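Local structure of hydrolase (Thermococcus thioreducens, 6IAH) at residues L11-V14 and R15-Y18; Y28-L32 and F33-R37; F57-S60 and E61-L65; F94-G98 and G99-R103. The protein acts as a magnesium-binding phosphatase of the haloacid dehalogenase superfamily with diverse substrate specificity, phosphoglycolate probably being one of its substrates. All coordinates share one frame; numbering follows the deposited sequence. Where two conformers were deposited one is given.

Contact 1. Residues L11-V14 and R15-Y18; sequences LIDV and RESY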
loop_
_atom_site.group_PDB
_atom_site.type_symbol
_atom_site.label_atom_id
_atom_site.label_comp_id
_atom_site.label_asym_id
_atom_site.label_seq_id
_atom_site.Cartn_x
_atom_site.Cartn_y
_atom_site.Cartn_z
ATOM N N LEU A 11 -6.522 -7.644 4.773
ATOM C CA LEU A 11 -7.588 -8.255 3.944
ATOM C C LEU A 11 -7.068 -8.879 2.655
ATOM O O LEU A 11 -7.682 -9.824 2.167
ATOM C CB LEU A 11 -8.671 -7.248 3.599
ATOM C CG LEU A 11 -9.275 -6.549 4.830
ATOM C CD1 LEU A 11 -10.283 -5.449 4.454
ATOM C CD2 LEU A 11 -9.924 -7.524 5.799
ATOM N N ILE A 12 -6.029 -8.275 2.063
ATOM C CA ILE A 12 -5.503 -8.656 0.737
ATOM C C ILE A 12 -3.999 -8.860 0.829
ATOM O O ILE A 12 -3.267 -8.012 1.420
ATOM C CB ILE A 12 -5.792 -7.553 -0.312
ATOM C CG1 ILE A 12 -7.308 -7.505 -0.580
ATOM C CG2 ILE A 12 -5.091 -7.843 -1.631
ATOM C CD1 ILE A 12 -7.760 -6.339 -1.431
ATOM N N ASP A 13 -3.534 -9.972 0.254
ATOM C CA ASP A 13 -2.102 -10.232 0.094
ATOM C C ASP A 13 -1.758 -9.593 -1.242
ATOM O O ASP A 13 -2.230 -10.078 -2.304
ATOM C CB ASP A 13 -1.840 -11.726 0.041
ATOM C CG ASP A 13 -0.385 -12.094 -0.222
ATOM O OD1 ASP A 13 0.503 -11.281 -0.525
ATOM O OD2 ASP A 13 -0.131 -13.305 -0.127
ATOM N N VAL A 14 -0.954 -8.535 -1.198
ATOM C CA VAL A 14 -0.603 -7.804 -2.409
ATOM C C VAL A 14 0.671 -8.388 -2.885
ATOM O O VAL A 14 1.597 -7.609 -3.219
ATOM C CB VAL A 14 -0.493 -6.274 -2.238
ATOM C CG1 VAL A 14 -1.876 -5.743 -1.863
ATOM C CG2 VAL A 14 0.563 -5.833 -1.207
ATOM N N ARG A 15 0.704 -9.738 -2.820
ATOM C CA ARG A 15 1.657 -10.678 -3.469
ATOM C C ARG A 15 2.697 -9.920 -4.325
ATOM O O ARG A 15 2.853 -10.034 -5.535
ATOM C CB ARG A 15 0.871 -11.812 -4.204
ATOM C CG ARG A 15 0.572 -13.115 -3.364
ATOM C CD ARG A 15 0.238 -14.345 -4.240
ATOM N NE ARG A 15 1.006 -14.355 -5.508
ATOM C CZ ARG A 15 0.547 -14.192 -6.771
ATOM N NH1 ARG A 15 -0.758 -14.081 -7.091
ATOM N NH2 ARG A 15 1.438 -14.182 -7.766
ATOM N N GLU A 16 3.376 -9.077 -3.604
ATOM C CA GLU A 16 4.343 -8.201 -4.201
ATOM C C GLU A 16 3.968 -7.567 -5.635
ATOM O O GLU A 16 4.894 -7.365 -6.468
ATOM C CB GLU A 16 5.719 -8.875 -4.031
ATOM C CG GLU A 16 6.040 -9.096 -2.536
ATOM C CD GLU A 16 5.115 -10.171 -1.885
ATOM O OE1 GLU A 16 5.204 -11.344 -2.324
ATOM O OE2 GLU A 16 4.256 -9.857 -1.003
ATOM N N SER A 17 2.633 -7.275 -5.866
ATOM C CA SER A 17 2.054 -6.751 -7.128
ATOM C C SER A 17 2.713 -5.380 -7.357
ATOM O O SER A 17 3.166 -5.098 -8.436
ATOM C CB SER A 17 0.549 -6.513 -7.066
ATOM O OG SER A 17 0.232 -5.630 -5.959
ATOM N N TYR A 18 2.744 -4.536 -6.314
ATOM C CA TYR A 18 3.385 -3.227 -6.418
ATOM C C TYR A 18 4.880 -3.334 -6.663
ATOM O O TYR A 18 5.443 -2.526 -7.402
ATOM C CB TYR A 18 3.193 -2.425 -5.156
ATOM C CG TYR A 18 1.747 -2.246 -4.669
ATOM C CD1 TYR A 18 0.829 -1.489 -5.358
ATOM C CD2 TYR A 18 1.398 -2.708 -3.406
ATOM C CE1 TYR A 18 -0.461 -1.274 -4.842
ATOM C CE2 TYR A 18 0.134 -2.507 -2.889
ATOM C CZ TYR A 18 -0.787 -1.789 -3.577
ATOM O OH TYR A 18 -2.011 -1.585 -2.934
#
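Asp13 and Arg15 meet where the chain leaves strand 12-13 for helix 17-32; pairing of that strand with 129-130 is consistent with the flap hairpin of a haloacid dehalogenase fold, through which the chain enters the helical cap. Arg15 N has two weak acceptors, Asp13 O and Asp13 OD1, the latter 2.8 Å away but with an N-H...O angle of only 120°. The two side chains run at a slant to each other, and with CG anti to the Asp13 N (chi1 176°) OD2 lies 3.3 Å from Arg15 CG. Asp13 and Glu16 belong to a second magnesium site, not occupied as such in this chain, although a magnesium ion lies about 3 Å from the nearest atom of the Asp13 side chain. Their carboxylates, Asp13 OD1 and Glu16 OE2, are 4.0 Å apart, a proximity that a bound cation would probably offset. With an alanine at Asp13, Arg15 N would probably keep just the weak bond to the backbone carbonyl, and the metal site would lack one carboxylate. Ser17 N binds Val14 O, whose position is less sure, while Ser17 OG is satisfied by Glu128 and Tyr18 OH by Asp8, a magnesium ligand. On the apolar side, Val14 CG2 rests 3.8 Å from Tyr18 CE2.

Contact 2. Residues Y28-L32 and F33-R37; sequences YFLGL and FGVER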
loop_
_atom_site.group_PDB
_atom_site.type_symbol
_atom_site.label_atom_id
_atom_site.label_comp_id
_atom_site.label_asym_id
_atom_site.label_seq_id
_atom_site.Cartn_x
_atom_site.Cartn_y
_atom_site.Cartn_z
ATOM N N TYR A 28 11.371 -1.009 -18.011
ATOM C CA TYR A 28 10.884 -0.406 -19.248
ATOM C C TYR A 28 11.777 0.804 -19.623
ATOM O O TYR A 28 12.205 0.908 -20.774
ATOM C CB TYR A 28 9.426 0.051 -19.081
ATOM C CG TYR A 28 8.837 0.783 -20.258
ATOM C CD1 TYR A 28 8.967 2.162 -20.367
ATOM C CD2 TYR A 28 8.178 0.090 -21.289
ATOM C CE1 TYR A 28 8.449 2.875 -21.458
ATOM C CE2 TYR A 28 7.650 0.795 -22.391
ATOM C CZ TYR A 28 7.776 2.203 -22.439
ATOM O OH TYR A 28 7.303 2.952 -23.486
ATOM N N PHE A 29 12.023 1.730 -18.680
ATOM C CA PHE A 29 12.873 2.906 -19.021
ATOM C C PHE A 29 14.318 2.501 -19.227
ATOM O O PHE A 29 15.002 3.020 -20.108
ATOM C CB PHE A 29 12.764 3.972 -17.964
ATOM C CG PHE A 29 11.470 4.667 -18.051
ATOM C CD1 PHE A 29 11.304 5.659 -18.981
ATOM C CD2 PHE A 29 10.361 4.174 -17.365
ATOM C CE1 PHE A 29 10.070 6.250 -19.170
ATOM C CE2 PHE A 29 9.119 4.776 -17.559
ATOM C CZ PHE A 29 8.981 5.784 -18.463
ATOM N N LEU A 30 14.797 1.585 -18.420
ATOM C CA LEU A 30 16.140 1.069 -18.664
ATOM C C LEU A 30 16.316 0.544 -20.084
ATOM O O LEU A 30 17.337 0.827 -20.728
ATOM C CB LEU A 30 16.548 0.063 -17.602
ATOM C CG LEU A 30 16.740 0.647 -16.190
ATOM C CD1 LEU A 30 16.858 -0.455 -15.173
ATOM C CD2 LEU A 30 17.934 1.626 -16.049
ATOM N N GLY A 31 15.361 -0.232 -20.551
ATOM C CA GLY A 31 15.320 -0.778 -21.925
ATOM C C GLY A 31 15.414 0.316 -22.968
ATOM O O GLY A 31 16.078 0.155 -23.963
ATOM N N LEU A 32 14.818 1.488 -22.718
ATOM C CA LEU A 32 14.984 2.619 -23.633
ATOM C C LEU A 32 16.412 3.131 -23.755
ATOM O O LEU A 32 16.784 3.680 -24.767
ATOM C CB LEU A 32 14.088 3.802 -23.241
ATOM C CG LEU A 32 12.606 3.584 -23.106
ATOM C CD1 LEU A 32 11.873 4.894 -22.740
ATOM C CD2 LEU A 32 12.017 2.998 -24.383
ATOM N N PHE A 33 17.173 2.988 -22.702
ATOM C CA PHE A 33 18.526 3.353 -22.671
ATOM C C PHE A 33 19.416 2.107 -22.952
ATOM O O PHE A 33 20.571 2.166 -22.659
ATOM C CB PHE A 33 18.866 3.930 -21.297
ATOM C CG PHE A 33 18.288 5.293 -21.020
ATOM C CD1 PHE A 33 18.931 6.434 -21.483
ATOM C CD2 PHE A 33 17.171 5.431 -20.229
ATOM C CE1 PHE A 33 18.449 7.699 -21.175
ATOM C CE2 PHE A 33 16.639 6.669 -19.938
ATOM C CZ PHE A 33 17.294 7.826 -20.422
ATOM N N GLY A 34 18.852 1.021 -23.472
ATOM C CA GLY A 34 19.625 -0.199 -23.812
ATOM C C GLY A 34 20.264 -0.894 -22.611
ATOM O O GLY A 34 21.258 -1.609 -22.765
ATOM N N VAL A 35 19.703 -0.697 -21.412
ATOM C CA VAL A 35 20.195 -1.362 -20.215
ATOM C C VAL A 35 19.263 -2.555 -19.942
ATOM O O VAL A 35 18.045 -2.377 -19.720
ATOM C CB VAL A 35 20.284 -0.401 -19.007
ATOM C CG1 VAL A 35 20.597 -1.162 -17.729
ATOM C CG2 VAL A 35 21.339 0.700 -19.242
ATOM N N GLU A 36 19.846 -3.748 -19.987
ATOM C CA GLU A 36 19.141 -4.996 -19.812
ATOM C C GLU A 36 19.318 -5.604 -18.406
ATOM O O GLU A 36 18.670 -6.570 -18.091
ATOM C CB GLU A 36 19.577 -6.016 -20.894
ATOM C CG GLU A 36 19.063 -5.700 -22.292
ATOM C CD GLU A 36 17.534 -5.681 -22.357
ATOM O OE1 GLU A 36 16.943 -6.765 -22.518
ATOM O OE2 GLU A 36 16.916 -4.592 -22.225
ATOM N N ARG A 37 20.179 -5.032 -17.584
ATOM C CA ARG A 37 20.399 -5.498 -16.218
ATOM C C ARG A 37 19.049 -5.370 -15.458
ATOM O O ARG A 37 18.291 -4.381 -15.644
ATOM C CB ARG A 37 21.507 -4.699 -15.475
ATOM C CG ARG A 37 22.802 -4.362 -16.232
ATOM C CD ARG A 37 23.789 -3.540 -15.376
ATOM N NE ARG A 37 23.513 -2.071 -15.266
ATOM C CZ ARG A 37 23.868 -1.133 -16.149
ATOM N NH1 ARG A 37 24.518 -1.438 -17.266
ATOM N NH2 ARG A 37 23.559 0.141 -15.936
#
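Phe33 turns the edge of its ring to the carbonyl of Phe29, with CD2 3.2 Å from Phe29 O and the oxygen near the ring plane. Its CG lies beside its own backbone N and anti to the carbonyl carbon (chi1 -72°), which lays the ring back along the last turn of helix 17-32, where it also reaches Leu68 of helix 56-68. Next to it, Leu30 and Val35 face each other through their beta carbons, CB to CB 4.0 Å, and Leu30 CB also lies 3.6 Å from Val35 O. That apolar pair brackets a Schellman motif. Val35 N donates to Leu30 O at 2.9 Å, fairly straight, and Gly34 N donates to Gly31 O, each donor standing well above the carbonyl plane it addresses. Gly34, with phi of 64°, is the C-prime residue that reverses the chain. Phe33 N makes two weak bonds, to Phe29 O and Leu30 O. Further along, the guanidinium of Arg37 turns one face to Val35, whose CG1 sits 3.6 Å above its centre, while Arg37 NH2 bonds to Ala67 O. On the helix itself, Tyr28 CD1 stands over the rim of one face of the Phe29 ring, 3.8 Å above the plane. The helix end is therefore held by two kinds of force: backbone N-H groups from beyond the helix occupy the carbonyls of Leu30 and Gly31, and the Leu30-Val35 contact draws the departing loop against the helix as it heads for helix 41-50.

Contact 3. Residues F57-S60 and E61-L65; sequences FKVS and EALIL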
loop_
_atom_site.group_PDB
_atom_site.type_symbol
_atom_site.label_atom_id
_atom_site.label_comp_id
_atom_site.label_asym_id
_atom_site.label_seq_id
_atom_site.Cartn_x
_atom_site.Cartn_y
_atom_site.Cartn_z
ATOM N N PHE A 57 5.871 5.635 -8.153
ATOM C CA PHE A 57 6.366 6.341 -9.355
ATOM C C PHE A 57 7.743 6.985 -9.052
ATOM O O PHE A 57 8.677 6.941 -9.843
ATOM C CB PHE A 57 5.427 7.488 -9.832
ATOM C CG PHE A 57 3.955 7.140 -9.872
ATOM C CD1 PHE A 57 3.522 5.939 -10.417
ATOM C CD2 PHE A 57 3.002 8.057 -9.439
ATOM C CE1 PHE A 57 2.163 5.610 -10.481
ATOM C CE2 PHE A 57 1.645 7.755 -9.520
ATOM C CZ PHE A 57 1.220 6.535 -10.042
ATOM N N LYS A 58 7.866 7.520 -7.846
ATOM C CA LYS A 58 9.104 8.138 -7.378
ATOM C C LYS A 58 10.133 7.083 -7.056
ATOM O O LYS A 58 11.286 7.282 -7.336
ATOM C CB LYS A 58 8.867 9.028 -6.152
ATOM C CG LYS A 58 7.885 10.175 -6.363
ATOM C CD LYS A 58 8.416 11.049 -7.457
ATOM C CE LYS A 58 7.442 12.133 -7.905
ATOM N NZ LYS A 58 6.809 12.841 -6.766
ATOM N N VAL A 59 9.703 5.977 -6.491
ATOM C CA VAL A 59 10.635 4.884 -6.219
ATOM C C VAL A 59 11.150 4.376 -7.561
ATOM O O VAL A 59 12.338 4.150 -7.673
ATOM C CB VAL A 59 10.024 3.709 -5.420
ATOM C CG1 VAL A 59 11.076 2.579 -5.179
ATOM C CG2 VAL A 59 9.541 4.164 -4.045
ATOM N N SER A 60 10.265 4.221 -8.561
ATOM C CA SER A 60 10.667 3.737 -9.892
ATOM C C SER A 60 11.712 4.694 -10.471
ATOM O O SER A 60 12.774 4.268 -10.964
ATOM C CB SER A 60 9.458 3.606 -10.830
ATOM O OG SER A 60 8.483 2.682 -10.356
ATOM N N GLU A 61 11.445 5.993 -10.392
ATOM C CA GLU A 61 12.385 6.991 -10.876
ATOM C C GLU A 61 13.791 6.922 -10.297
ATOM O O GLU A 61 14.777 6.980 -11.044
ATOM C CB GLU A 61 11.813 8.436 -10.680
ATOM C CG GLU A 61 12.715 9.501 -11.250
ATOM C CD GLU A 61 12.098 10.932 -10.985
ATOM O OE1 GLU A 61 10.967 10.983 -10.545
ATOM O OE2 GLU A 61 12.765 11.942 -11.212
ATOM N N ALA A 62 13.852 6.758 -8.981
ATOM C CA ALA A 62 15.075 6.584 -8.260
ATOM C C ALA A 62 15.817 5.349 -8.807
ATOM O O ALA A 62 16.967 5.437 -9.082
ATOM C CB ALA A 62 14.798 6.412 -6.777
ATOM N N LEU A 63 15.110 4.255 -8.968
ATOM C CA LEU A 63 15.769 2.999 -9.414
ATOM C C LEU A 63 16.300 3.035 -10.806
ATOM O O LEU A 63 17.319 2.372 -11.125
ATOM C CB LEU A 63 14.811 1.822 -9.240
ATOM C CG LEU A 63 14.591 1.429 -7.781
ATOM C CD1 LEU A 63 13.395 0.549 -7.700
ATOM C CD2 LEU A 63 15.820 0.753 -7.153
ATOM N N ILE A 64 15.615 3.776 -11.650
ATOM C CA ILE A 64 16.029 4.001 -13.046
ATOM C C ILE A 64 17.361 4.729 -13.101
ATOM O O ILE A 64 18.360 4.241 -13.704
ATOM C CB ILE A 64 14.974 4.774 -13.867
ATOM C CG1 ILE A 64 13.745 3.932 -14.053
ATOM C CG2 ILE A 64 15.535 5.161 -15.253
ATOM C CD1 ILE A 64 12.525 4.748 -14.460
ATOM N N LEU A 65 17.418 5.838 -12.403
ATOM C CA LEU A 65 18.638 6.649 -12.338
ATOM C C LEU A 65 19.740 5.853 -11.693
ATOM O O LEU A 65 20.858 5.806 -12.229
ATOM C CB LEU A 65 18.416 8.010 -11.663
ATOM C CG LEU A 65 17.488 8.980 -12.483
ATOM C CD1 LEU A 65 16.985 10.178 -11.670
ATOM C CD2 LEU A 65 18.178 9.508 -13.720
HETATM O O HOH W 1 8.522 9.715 -10.977
#
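From Phe57 to Ile64 the backbone is continuous alpha helix, each N-H of Glu61, Ala62, Leu63 and Ile64 donating to the carbonyl four residues earlier at 3.0 to 3.1 Å, with the Ile64 N to Ser60 O bond running nearly along the C=O axis. One turn apart, Val59 and Leu63 lie side by side pointing the same way, CG1 of the valine 4.0 Å from CD1 of the leucine. Ile64 folds back over the preceding turn: its CG1, beside its own N (chi1 -67°), comes 3.3 Å from Ser60 O, and CD1 lies 3.5 Å from that oxygen. Beyond the helix, Ile64 touches Ala26 and Phe29 of helix 17-32, and an alanine at this position would probably open a gap against Phe29 and uncover the Ser60 carbonyl. Glu61 is fully extended, CG anti to its N (chi1 -176°), and runs alongside Lys58. They form no salt bridge, since Lys58 NZ is 5.9 Å from Glu61 OE1; the touch is of Lys58 CD with OE1, 4.0 Å apart. A water donates to Glu61 OE1 at 2.8 Å and, weakly, to Phe57 O. OE2 is taken up by a salt bridge to Arg89 NE and a bond from Val96 N. Ser60 OG binds Asp56 O. The buried hydroxyl of Ser60 and carboxylate of Glu61 are thus both paired, and that carboxylate, facing both a guanidinium and a backbone N-H, is likely to stay ionised.

Contact 4. Residues F94-G98 and G99-R103; sequences FQVFG and GSIER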
loop_
_atom_site.group_PDB
_atom_site.type_symbol
_atom_site.label_atom_id
_atom_site.label_comp_id
_atom_site.label_asym_id
_atom_site.label_seq_id
_atom_site.Cartn_x
_atom_site.Cartn_y
_atom_site.Cartn_z
ATOM N N PHE A 94 18.983 15.150 -13.303
ATOM C CA PHE A 94 17.943 14.758 -14.222
ATOM C C PHE A 94 16.734 14.333 -13.398
ATOM O O PHE A 94 16.891 13.930 -12.271
ATOM C CB PHE A 94 18.429 13.571 -15.138
ATOM C CG PHE A 94 19.218 14.022 -16.310
ATOM C CD1 PHE A 94 20.576 14.319 -16.175
ATOM C CD2 PHE A 94 18.606 14.218 -17.552
ATOM C CE1 PHE A 94 21.310 14.838 -17.241
ATOM C CE2 PHE A 94 19.351 14.712 -18.638
ATOM C CZ PHE A 94 20.709 15.009 -18.484
ATOM N N GLN A 95 15.558 14.395 -14.009
ATOM C CA GLN A 95 14.319 13.981 -13.395
ATOM C C GLN A 95 13.349 13.455 -14.428
ATOM O O GLN A 95 13.535 13.595 -15.631
ATOM C CB GLN A 95 13.668 15.217 -12.715
ATOM C CG GLN A 95 13.639 16.376 -13.642
ATOM C CD GLN A 95 12.868 17.515 -13.027
ATOM O OE1 GLN A 95 12.246 17.342 -11.957
ATOM N NE2 GLN A 95 12.908 18.669 -13.666
ATOM N N VAL A 96 12.247 12.910 -13.935
ATOM C CA VAL A 96 11.204 12.458 -14.791
ATOM C C VAL A 96 10.628 13.636 -15.631
ATOM O O VAL A 96 10.514 14.738 -15.110
ATOM C CB VAL A 96 10.079 11.760 -14.004
ATOM C CG1 VAL A 96 9.294 12.750 -13.122
ATOM C CG2 VAL A 96 9.130 11.028 -14.957
ATOM N N PHE A 97 10.302 13.329 -16.882
ATOM C CA PHE A 97 9.659 14.247 -17.825
ATOM C C PHE A 97 8.177 14.009 -17.724
ATOM O O PHE A 97 7.658 13.001 -18.142
ATOM C CB PHE A 97 10.120 14.034 -19.260
ATOM C CG PHE A 97 9.473 14.968 -20.269
ATOM C CD1 PHE A 97 9.634 16.361 -20.182
ATOM C CD2 PHE A 97 8.703 14.453 -21.303
ATOM C CE1 PHE A 97 9.029 17.209 -21.114
ATOM C CE2 PHE A 97 8.093 15.304 -22.258
ATOM C CZ PHE A 97 8.261 16.678 -22.156
ATOM N N GLY A 98 7.515 14.962 -17.100
ATOM C CA GLY A 98 6.065 14.961 -16.986
ATOM C C GLY A 98 5.532 13.690 -16.333
ATOM O O GLY A 98 6.024 13.278 -15.284
ATOM N N GLY A 99 4.534 13.085 -16.950
ATOM C CA GLY A 99 3.923 11.904 -16.341
ATOM C C GLY A 99 4.463 10.603 -16.967
ATOM O O GLY A 99 3.752 9.594 -16.942
ATOM N N SER A 100 5.688 10.626 -17.514
ATOM C CA SER A 100 6.202 9.483 -18.288
ATOM C C SER A 100 6.189 8.192 -17.448
ATOM O O SER A 100 5.752 7.140 -17.918
ATOM C CB SER A 100 7.616 9.724 -18.817
ATOM O OG SER A 100 7.698 10.781 -19.758
ATOM N N ILE A 101 6.666 8.284 -16.216
ATOM C CA ILE A 101 6.775 7.135 -15.353
ATOM C C ILE A 101 5.423 6.680 -14.846
ATOM O O ILE A 101 5.138 5.489 -14.781
ATOM C CB ILE A 101 7.731 7.396 -14.191
ATOM C CG1 ILE A 101 9.143 7.372 -14.740
ATOM C CG2 ILE A 101 7.592 6.295 -13.119
ATOM C CD1 ILE A 101 10.223 7.841 -13.814
ATOM N N GLU A 102 4.598 7.644 -14.478
ATOM C CA GLU A 102 3.300 7.356 -13.965
ATOM C C GLU A 102 2.417 6.652 -14.968
ATOM O O GLU A 102 1.704 5.722 -14.595
ATOM C CB GLU A 102 2.662 8.668 -13.525
ATOM C CG GLU A 102 1.212 8.574 -13.169
ATOM C CD GLU A 102 0.773 9.861 -12.516
ATOM O OE1 GLU A 102 1.481 10.295 -11.612
ATOM O OE2 GLU A 102 -0.230 10.429 -12.950
ATOM N N ARG A 103 2.477 7.058 -16.223
ATOM C CA ARG A 103 1.711 6.457 -17.259
ATOM C C ARG A 103 2.153 5.003 -17.439
ATOM O O ARG A 103 1.300 4.091 -17.570
ATOM C CB ARG A 103 1.836 7.247 -18.575
ATOM C CG ARG A 103 0.756 6.879 -19.536
ATOM C CD ARG A 103 0.989 7.303 -20.965
ATOM N NE ARG A 103 -0.154 6.887 -21.787
ATOM C CZ ARG A 103 -0.465 7.377 -22.984
ATOM N NH1 ARG A 103 0.302 8.299 -23.560
ATOM N NH2 ARG A 103 -1.565 6.948 -23.615
HETATM O O HOH W 2 5.775 10.458 -14.043
#
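Val96 and Ile101 are brought together by their first torsions: CG2 of the valine stands anti to its N (chi1 69° for CG1), while CG1 of the isoleucine is swung beside its own N (chi1 -74°). The two side chains then meet at an angle, Val96 CG2 lying 3.6 Å from Ile101 CD1 and 3.7 Å from Ile101 CG1. A similar torsion at Ser100 (chi1 -65°) sets OG close to the backbone N, letting both of its donors reach a single acceptor. Phe97 O accepts Ser100 OG at 2.7 Å, in the carbonyl plane, and Ser100 N at 3.1 Å, tilted from that plane; the hydroxyl bond holds for the serine conformer described, one of two. The backbone bond closes a type II' beta turn from Phe97 to Ser100. At its second position Gly98 has positive phi, and a beta carbon there would come too close to Gly99 N, which suits a residue without one. Gly99 follows as the N-cap of helix 100-110, its carbonyl accepting Arg103 N at 2.9 Å. A water bridges the first turn, donating to Gly98 O and accepting from Glu102 N at 3.1 Å. Outside the turn, Ile101 also packs on Thr25 and Val96 on Arg89, placing the pair among several cap helices. Since Gly99 has no side chain to cap the helix, the early N-H groups of Ser100 and Glu102 are served instead by the Phe97 carbonyl and the water, while the Val96-Ile101 contact supplies the apolar part of the join.

In the fold
The four contacts run in series along the chain; each joins adjoining segments, so none encloses a loop of its own, and none nests in or crosses another. Contact 1 leads the chain from strand 12-13 into helix 17-32, and contact 2 ends that same helix, the centres of the two contacts about 26 Å apart. Contact 3 lies on helix 56-68, which returns against helix 17-32: Leu30 CD2 is 3.5 Å from Ile64 O. Contact 4 starts helix 100-110 beside both, with Phe29 CZ 3.5 Å from Ser100 O and Phe57 CE2 3.3 Å from Glu102 OE1. Contacts 2, 3 and 4 thus knit three cap helices together, whereas contact 1, touching none of them, stays at the magnesium end.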